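Local coordinates for cyclopropane mycolic acid synthase 3 (Mycobacterium tuberculosis, PDB 1L1E), which probably converts a double bond of an alpha mycolic acid to a cyclopropane ring, at the proximal position, with a methylene group from S-adenosyl-L-methionine, at residues Q145-F150 / H212-K217; D237-A242 / K264-C269; D108-D111 / S115-V118. All coordinates share one frame; numbering follows the deposited sequence.

The three contacts lie far apart in one chain with the Rossmann-like fold of S-adenosylmethionine-dependent methyltransferases. Contact 3 belongs to the edge of the central sheet, contact 1 to two helices, 147-157 and 208-216, and contact 2 to the helical part that holds Cys-269, the active-site residue by similarity. Their centres are 31 to 33 Å from one another. Contacts 1 and 2 lie on opposite sides of the chain's centre. In contact 2 the side chain of Trp-239 is about 7 Å from the bound S-adenosyl-L-homocysteine. The side chain of Tyr-147 in contact 1 is about 10 Å from the bound S-adenosyl-L-homocysteine. Arg-146, on the same segment but not in the touch itself, reaches it.

Contact 1 of 3, residues Q145-F150 / H212-K217; sequences QRYHHF and HEYAEK
Tyr-147 and Tyr-214 both carry CG beside the backbone N, with chi1 at -72° and -70°. At Tyr-214 this sends the ring across to the start of helix 147-157. There CB of Tyr-147 sits over one face of the Tyr-214 ring, shifted toward the rim and 3.9 Å from the ring centroid, which makes a CH-pi contact. The Tyr-147 ring then turns its edge to the face of Tyr-214. The pair is T-shaped, with centroids 5.9 Å apart and planes at 81°. His-148 comes in next to it. Its CB lies in the plane of the Tyr-214 ring, at the edge, 3.7 Å from CD2 of Tyr-214. The backbone N of His-148 is close too, 3.3 Å from CD2 of Tyr-214, and approaches obliquely.

The contact joins the first turn of helix 147-157 to the C-terminal part of helix 208-216 in this Rossmann-like methyltransferase fold. Phe-139 stacks on the Tyr-147 ring, and His-144 meets Tyr-214 edge-to-face, so the pair is part of a larger aromatic group. On the same segment Arg-146 faces the cofactor site. It touches S-adenosyl-L-homocysteine and forms a salt bridge with Glu-124.

No direct hydrogen bond crosses between the two segments. A water makes the polar link. It lies 2.9 Å from ND1 of His-148 and donates to the backbone O of Tyr-214. Within 212-217, His-212 ND1 donates to Glu-216 OE2 at 2.9 Å, within the imidazole plane. Lys-217 NZ forms a salt bridge with Glu-213 OE1, on the anti lone pair, at 3.0 Å.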
# COMPACT_ATOMS: atom_id res chain seq x y z
N GLN A 145 -0.24 -9.74 15.46
CA GLN A 145 0.58 -9.76 16.67
C GLN A 145 1.59 -8.62 16.80
O GLN A 145 2.11 -8.38 17.89
CB GLN A 145 1.35 -11.09 16.78
CG GLN A 145 2.41 -11.26 15.70
CD GLN A 145 1.85 -11.87 14.43
OE1 GLN A 145 0.69 -11.64 14.07
NE2 GLN A 145 2.68 -12.64 13.72
N ARG A 146 1.86 -7.92 15.71
CA ARG A 146 2.82 -6.82 15.74
C ARG A 146 2.17 -5.44 15.68
O ARG A 146 2.87 -4.42 15.73
CB ARG A 146 3.81 -6.97 14.58
CG ARG A 146 4.36 -8.38 14.41
CD ARG A 146 5.85 -8.34 14.14
NE ARG A 146 6.18 -7.66 12.90
CZ ARG A 146 7.41 -7.24 12.59
NH1 ARG A 146 8.42 -7.44 13.43
NH2 ARG A 146 7.63 -6.65 11.42
N TYR A 147 0.85 -5.39 15.60
CA TYR A 147 0.15 -4.10 15.51
C TYR A 147 0.52 -3.11 16.60
O TYR A 147 0.87 -1.96 16.30
CB TYR A 147 -1.37 -4.31 15.49
CG TYR A 147 -1.91 -4.89 14.19
CD1 TYR A 147 -3.26 -5.22 14.06
CD2 TYR A 147 -1.07 -5.10 13.08
CE1 TYR A 147 -3.77 -5.74 12.87
CE2 TYR A 147 -1.57 -5.62 11.89
CZ TYR A 147 -2.92 -5.94 11.79
OH TYR A 147 -3.42 -6.46 10.60
N HIS A 148 0.45 -3.51 17.87
CA HIS A 148 0.77 -2.57 18.93
C HIS A 148 2.16 -1.98 18.77
O HIS A 148 2.37 -0.79 19.00
CB HIS A 148 0.71 -3.22 20.32
CG HIS A 148 1.24 -2.33 21.40
ND1 HIS A 148 0.52 -1.28 21.93
CD2 HIS A 148 2.46 -2.27 21.98
CE1 HIS A 148 1.27 -0.62 22.79
NE2 HIS A 148 2.45 -1.21 22.85
N HIS A 149 3.11 -2.83 18.41
CA HIS A 149 4.50 -2.40 18.24
C HIS A 149 4.61 -1.34 17.13
O HIS A 149 5.25 -0.31 17.31
CB HIS A 149 5.37 -3.63 17.92
CG HIS A 149 6.84 -3.36 17.96
ND1 HIS A 149 7.39 -2.40 18.79
CD2 HIS A 149 7.87 -3.92 17.29
CE1 HIS A 149 8.70 -2.39 18.61
NE2 HIS A 149 9.02 -3.30 17.71
N PHE A 150 3.97 -1.61 16.00
CA PHE A 150 3.98 -0.68 14.88
C PHE A 150 3.47 0.70 15.29
O PHE A 150 4.11 1.71 15.02
CB PHE A 150 3.11 -1.24 13.75
CG PHE A 150 2.90 -0.28 12.62
CD1 PHE A 150 3.93 0.03 11.74
CD2 PHE A 150 1.65 0.32 12.43
CE1 PHE A 150 3.74 0.90 10.68
CE2 PHE A 150 1.44 1.20 11.36
CZ PHE A 150 2.48 1.49 10.48
N HIS A 212 -8.51 1.14 14.67
CA HIS A 212 -8.85 2.14 15.67
C HIS A 212 -8.33 1.71 17.03
O HIS A 212 -7.78 2.51 17.79
CB HIS A 212 -10.36 2.31 15.74
CG HIS A 212 -10.91 3.28 14.75
ND1 HIS A 212 -11.03 4.63 15.03
CD2 HIS A 212 -11.36 3.11 13.48
CE1 HIS A 212 -11.54 5.25 13.97
NE2 HIS A 212 -11.74 4.35 13.02
N GLU A 213 -8.51 0.43 17.33
CA GLU A 213 -8.09 -0.15 18.60
C GLU A 213 -6.64 0.14 18.95
O GLU A 213 -6.36 0.82 19.94
CB GLU A 213 -8.29 -1.66 18.59
CG GLU A 213 -7.96 -2.35 19.91
CD GLU A 213 -7.77 -3.85 19.78
OE1 GLU A 213 -7.54 -4.50 20.83
OE2 GLU A 213 -7.83 -4.38 18.65
N TYR A 214 -5.73 -0.37 18.13
CA TYR A 214 -4.30 -0.21 18.37
C TYR A 214 -3.73 1.18 18.14
O TYR A 214 -2.78 1.57 18.80
CB TYR A 214 -3.50 -1.20 17.54
CG TYR A 214 -3.65 -2.62 18.02
CD1 TYR A 214 -4.75 -3.38 17.66
CD2 TYR A 214 -2.69 -3.19 18.86
CE1 TYR A 214 -4.90 -4.68 18.12
CE2 TYR A 214 -2.82 -4.48 19.32
CZ TYR A 214 -3.93 -5.23 18.94
OH TYR A 214 -4.05 -6.52 19.38
N ALA A 215 -4.30 1.92 17.20
CA ALA A 215 -3.80 3.25 16.92
C ALA A 215 -4.06 4.13 18.14
O ALA A 215 -3.14 4.73 18.70
CB ALA A 215 -4.50 3.83 15.69
N GLU A 216 -5.32 4.18 18.56
CA GLU A 216 -5.73 4.98 19.70
C GLU A 216 -5.07 4.58 21.02
O GLU A 216 -4.90 5.42 21.89
CB GLU A 216 -7.24 4.93 19.85
CG GLU A 216 -8.00 5.69 18.79
CD GLU A 216 -9.48 5.35 18.80
OE1 GLU A 216 -10.03 5.15 19.90
OE2 GLU A 216 -10.09 5.31 17.71
N LYS A 217 -4.72 3.31 21.15
CA LYS A 217 -4.10 2.85 22.39
C LYS A 217 -2.65 3.29 22.61
O LYS A 217 -2.06 3.02 23.65
CB LYS A 217 -4.19 1.32 22.49
CG LYS A 217 -5.57 0.83 22.93
CD LYS A 217 -5.67 -0.68 22.86
CE LYS A 217 -7.02 -1.17 23.36
NZ LYS A 217 -7.18 -2.64 23.17
O HOH W 1 -1.84 -0.23 20.70

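Contact 2 of 3, residues D237-A242 / K264-C269; sequences DMWATA and KYLTGC
Leu-266 packs against Trp-239 and Ala-240 where helices 229-245 and 256-274 run side by side. The short segments are 8.5 Å apart at their axes and cross at -146°, so they run roughly antiparallel. The tight part is around Leu-266. Its chi1 of -55° sets CG beside the backbone N, and the two methyls divide the work. CD1 of Leu-266 lies 3.7 Å from CA of Ala-240. CD2 of Leu-266 lies 3.9 Å from CE3 of Trp-239, reaching the indole obliquely, and the two side chains cross at about a right angle. CB of Ala-240 also meets CB of Leu-266 at 3.9 Å, and the small alanine lets the backbones come close.

The other side is looser. Thr-267 is exposed, and its OG1 comes no nearer than 4.2 Å to CB of Ala-240.

Beyond the segments, Trp-239 meets the ring of Tyr-33, a cofactor-site residue by similarity, at an intermediate tilt and that of Phe-26 edge-to-face. Cys-269, the active-site residue by similarity, lies one turn past Leu-266 and packs on Leu-236 of the facing helix. Asp-237 OD2 forms a salt bridge with Arg-274 of helix 256-274. Between the segments no hydrogen bond forms, so the contact is apolar and depends on side-chain fit.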
# COMPACT_ATOMS: atom_id res chain seq x y z
N ASP A 237 -8.76 -4.84 -11.93
CA ASP A 237 -9.18 -5.19 -13.29
C ASP A 237 -8.08 -4.81 -14.27
O ASP A 237 -7.70 -5.59 -15.14
CB ASP A 237 -10.47 -4.45 -13.68
CG ASP A 237 -11.72 -5.05 -13.05
OD1 ASP A 237 -11.72 -6.27 -12.78
OD2 ASP A 237 -12.70 -4.30 -12.85
N MET A 238 -7.57 -3.59 -14.12
CA MET A 238 -6.53 -3.13 -15.02
C MET A 238 -5.23 -3.91 -14.92
O MET A 238 -4.58 -4.16 -15.93
CB MET A 238 -6.30 -1.63 -14.84
CG MET A 238 -7.50 -0.79 -15.31
SD MET A 238 -7.30 0.99 -15.14
CE MET A 238 -6.45 1.38 -16.63
N TRP A 239 -4.84 -4.32 -13.71
CA TRP A 239 -3.62 -5.11 -13.58
C TRP A 239 -3.82 -6.45 -14.28
O TRP A 239 -2.90 -6.97 -14.92
CB TRP A 239 -3.25 -5.37 -12.12
CG TRP A 239 -2.64 -4.19 -11.40
CD1 TRP A 239 -1.96 -3.15 -11.95
CD2 TRP A 239 -2.62 -3.98 -9.98
NE1 TRP A 239 -1.51 -2.30 -10.97
CE2 TRP A 239 -1.90 -2.79 -9.75
CE3 TRP A 239 -3.14 -4.69 -8.88
CZ2 TRP A 239 -1.69 -2.28 -8.47
CZ3 TRP A 239 -2.92 -4.18 -7.60
CH2 TRP A 239 -2.21 -2.99 -7.41
N ALA A 240 -5.02 -7.01 -14.15
CA ALA A 240 -5.34 -8.29 -14.76
C ALA A 240 -5.28 -8.20 -16.28
O ALA A 240 -4.64 -9.04 -16.94
CB ALA A 240 -6.74 -8.75 -14.32
N THR A 241 -5.94 -7.19 -16.84
CA THR A 241 -5.97 -6.98 -18.29
C THR A 241 -4.56 -6.86 -18.87
O THR A 241 -4.27 -7.40 -19.93
CB THR A 241 -6.78 -5.70 -18.65
OG1 THR A 241 -8.14 -5.88 -18.23
CG2 THR A 241 -6.75 -5.43 -20.16
N ALA A 242 -3.69 -6.15 -18.16
CA ALA A 242 -2.31 -5.96 -18.59
C ALA A 242 -1.52 -7.27 -18.54
O ALA A 242 -0.80 -7.62 -19.49
CB ALA A 242 -1.65 -4.90 -17.72
N LYS A 264 -5.59 -15.34 -11.01
CA LYS A 264 -6.62 -15.79 -10.06
C LYS A 264 -6.77 -14.80 -8.92
O LYS A 264 -7.86 -14.57 -8.40
CB LYS A 264 -6.23 -17.17 -9.49
CG LYS A 264 -7.04 -17.63 -8.28
CD LYS A 264 -6.56 -19.01 -7.82
CE LYS A 264 -7.05 -19.38 -6.42
NZ LYS A 264 -8.52 -19.60 -6.33
N TYR A 265 -5.64 -14.22 -8.52
CA TYR A 265 -5.61 -13.25 -7.45
C TYR A 265 -6.27 -11.95 -7.89
O TYR A 265 -7.17 -11.44 -7.22
CB TYR A 265 -4.16 -13.03 -7.02
CG TYR A 265 -3.81 -11.67 -6.46
CD1 TYR A 265 -4.46 -11.16 -5.33
CD2 TYR A 265 -2.78 -10.92 -7.03
CE1 TYR A 265 -4.08 -9.93 -4.78
CE2 TYR A 265 -2.40 -9.70 -6.48
CZ TYR A 265 -3.04 -9.21 -5.36
OH TYR A 265 -2.64 -8.01 -4.83
N LEU A 266 -5.84 -11.43 -9.03
CA LEU A 266 -6.37 -10.17 -9.53
C LEU A 266 -7.85 -10.21 -9.87
O LEU A 266 -8.62 -9.35 -9.43
CB LEU A 266 -5.55 -9.72 -10.74
CG LEU A 266 -4.03 -9.62 -10.53
CD1 LEU A 266 -3.37 -9.35 -11.85
CD2 LEU A 266 -3.69 -8.54 -9.51
N THR A 267 -8.26 -11.21 -10.65
CA THR A 267 -9.66 -11.31 -11.04
C THR A 267 -10.56 -11.62 -9.85
O THR A 267 -11.65 -11.06 -9.73
CB THR A 267 -9.87 -12.39 -12.12
OG1 THR A 267 -9.08 -12.07 -13.27
CG2 THR A 267 -11.34 -12.45 -12.55
N GLY A 268 -10.09 -12.49 -8.96
CA GLY A 268 -10.87 -12.84 -7.79
C GLY A 268 -11.06 -11.71 -6.80
O GLY A 268 -12.15 -11.52 -6.27
N CYS A 269 -10.01 -10.94 -6.54
CA CYS A 269 -10.12 -9.83 -5.60
C CYS A 269 -10.93 -8.69 -6.20
O CYS A 269 -11.59 -7.94 -5.48
CB CYS A 269 -8.73 -9.33 -5.18
SG CYS A 269 -7.86 -10.41 -3.99

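Contact 3 of 3, residues D108-D111 / S115-V118; sequences DQMD and SRRV
Met-110 and Arg-116 carry the contact by van der Waals touch. The two side chains lie alongside and run opposite ways. CG of Met-110 lies 3.7 Å from NE of Arg-116 and 4.1 Å from CD of Arg-116. Chi1 is 48° at Met-110 and 42° at Arg-116, so each CG sits between the backbone N and the carbonyl carbon. Arg-116 is extended from CG to NE, which carries its guanidinium over to the end of helix 97-109. Met-110 bends at its last torsion. The backbone O of Met-110 lies 2.9 Å from NH2 of Arg-116, oblique to the guanidinium.

The hydrogen bonds gather at the guanidinium. NH2 of Arg-116 donates to a water at 3.0 Å. That water in turn makes a weak hydrogen bond to OD2 of Asp-111, at 3.3 Å. The other nitrogens are held from outside the two segments. NE has a clear bond to the backbone O of Phe-107. Those of NH1 to the backbone O atoms of Thr-112 and Arg-114 are weak.

Two carboxylates lie nearby without touching, and may add some attraction. OD1 of Asp-108 is 6.2 Å from NE of Arg-116. OD2 of Asp-111 is 6.1 Å from NH2 of Arg-116.

The contact joins the end of helix 97-109 to the start of strand 116-120, within the beta-alpha-beta unit that begins with strand 89-94. Met-110 is the first residue to leave the helix. Arg-116 opens the strand, which is outermost in the sheet and parallel to strand 89-94. Its neighbour Arg-117 bonds to Val-90 and Gly-92 through the backbone. Val-118 packs on Val-103 and Phe-107 of the helix.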
# COMPACT_ATOMS: atom_id res chain seq x y z
N ASP A 108 20.12 8.15 -6.78
CA ASP A 108 21.43 8.56 -7.30
C ASP A 108 21.35 9.28 -8.65
O ASP A 108 22.24 10.07 -8.99
CB ASP A 108 22.36 7.34 -7.46
CG ASP A 108 22.70 6.68 -6.14
OD1 ASP A 108 22.67 7.35 -5.09
OD2 ASP A 108 23.02 5.47 -6.15
N GLN A 109 20.29 9.02 -9.41
CA GLN A 109 20.12 9.64 -10.72
C GLN A 109 19.54 11.05 -10.68
O GLN A 109 19.88 11.89 -11.52
CB GLN A 109 19.26 8.76 -11.61
CG GLN A 109 19.95 7.49 -12.06
CD GLN A 109 19.00 6.51 -12.75
OE1 GLN A 109 19.44 5.51 -13.31
NE2 GLN A 109 17.71 6.80 -12.71
N MET A 110 18.66 11.31 -9.71
CA MET A 110 18.05 12.63 -9.62
C MET A 110 18.93 13.64 -8.91
O MET A 110 19.85 13.29 -8.18
CB MET A 110 16.66 12.53 -8.95
CG MET A 110 16.59 11.73 -7.66
SD MET A 110 14.84 11.42 -7.14
CE MET A 110 14.50 9.99 -8.07
N ASP A 111 18.66 14.92 -9.16
CA ASP A 111 19.41 15.98 -8.53
C ASP A 111 18.46 16.90 -7.78
O ASP A 111 17.51 17.44 -8.36
CB ASP A 111 20.20 16.79 -9.56
CG ASP A 111 20.78 18.06 -8.97
OD1 ASP A 111 20.03 19.04 -8.81
OD2 ASP A 111 21.99 18.07 -8.64
N SER A 115 17.61 15.57 0.87
CA SER A 115 18.22 14.33 1.34
C SER A 115 17.30 13.19 0.98
O SER A 115 16.08 13.29 1.13
CB SER A 115 18.42 14.38 2.85
OG SER A 115 18.91 13.14 3.33
N ARG A 116 17.87 12.08 0.52
CA ARG A 116 17.07 10.93 0.15
C ARG A 116 17.75 9.65 0.57
O ARG A 116 18.89 9.38 0.18
CB ARG A 116 16.81 10.95 -1.37
CG ARG A 116 18.01 11.34 -2.24
CD ARG A 116 17.54 11.79 -3.63
NE ARG A 116 18.64 12.06 -4.56
CZ ARG A 116 19.52 13.05 -4.43
NH1 ARG A 116 19.46 13.89 -3.41
NH2 ARG A 116 20.48 13.20 -5.34
N ARG A 117 17.05 8.86 1.38
CA ARG A 117 17.59 7.60 1.88
C ARG A 117 16.61 6.44 1.78
O ARG A 117 15.42 6.60 2.01
CB ARG A 117 18.00 7.75 3.34
CG ARG A 117 19.45 8.13 3.59
CD ARG A 117 19.84 7.69 5.00
NE ARG A 117 18.88 8.19 5.98
CZ ARG A 117 18.63 7.64 7.16
NH1 ARG A 117 19.26 6.54 7.55
NH2 ARG A 117 17.73 8.19 7.96
N VAL A 118 17.14 5.27 1.44
CA VAL A 118 16.35 4.06 1.34
C VAL A 118 17.08 3.02 2.19
O VAL A 118 18.31 2.92 2.12
CB VAL A 118 16.21 3.56 -0.12
CG1 VAL A 118 17.55 3.14 -0.67
CG2 VAL A 118 15.22 2.41 -0.18
O HOH W 2 21.61 15.79 -6.32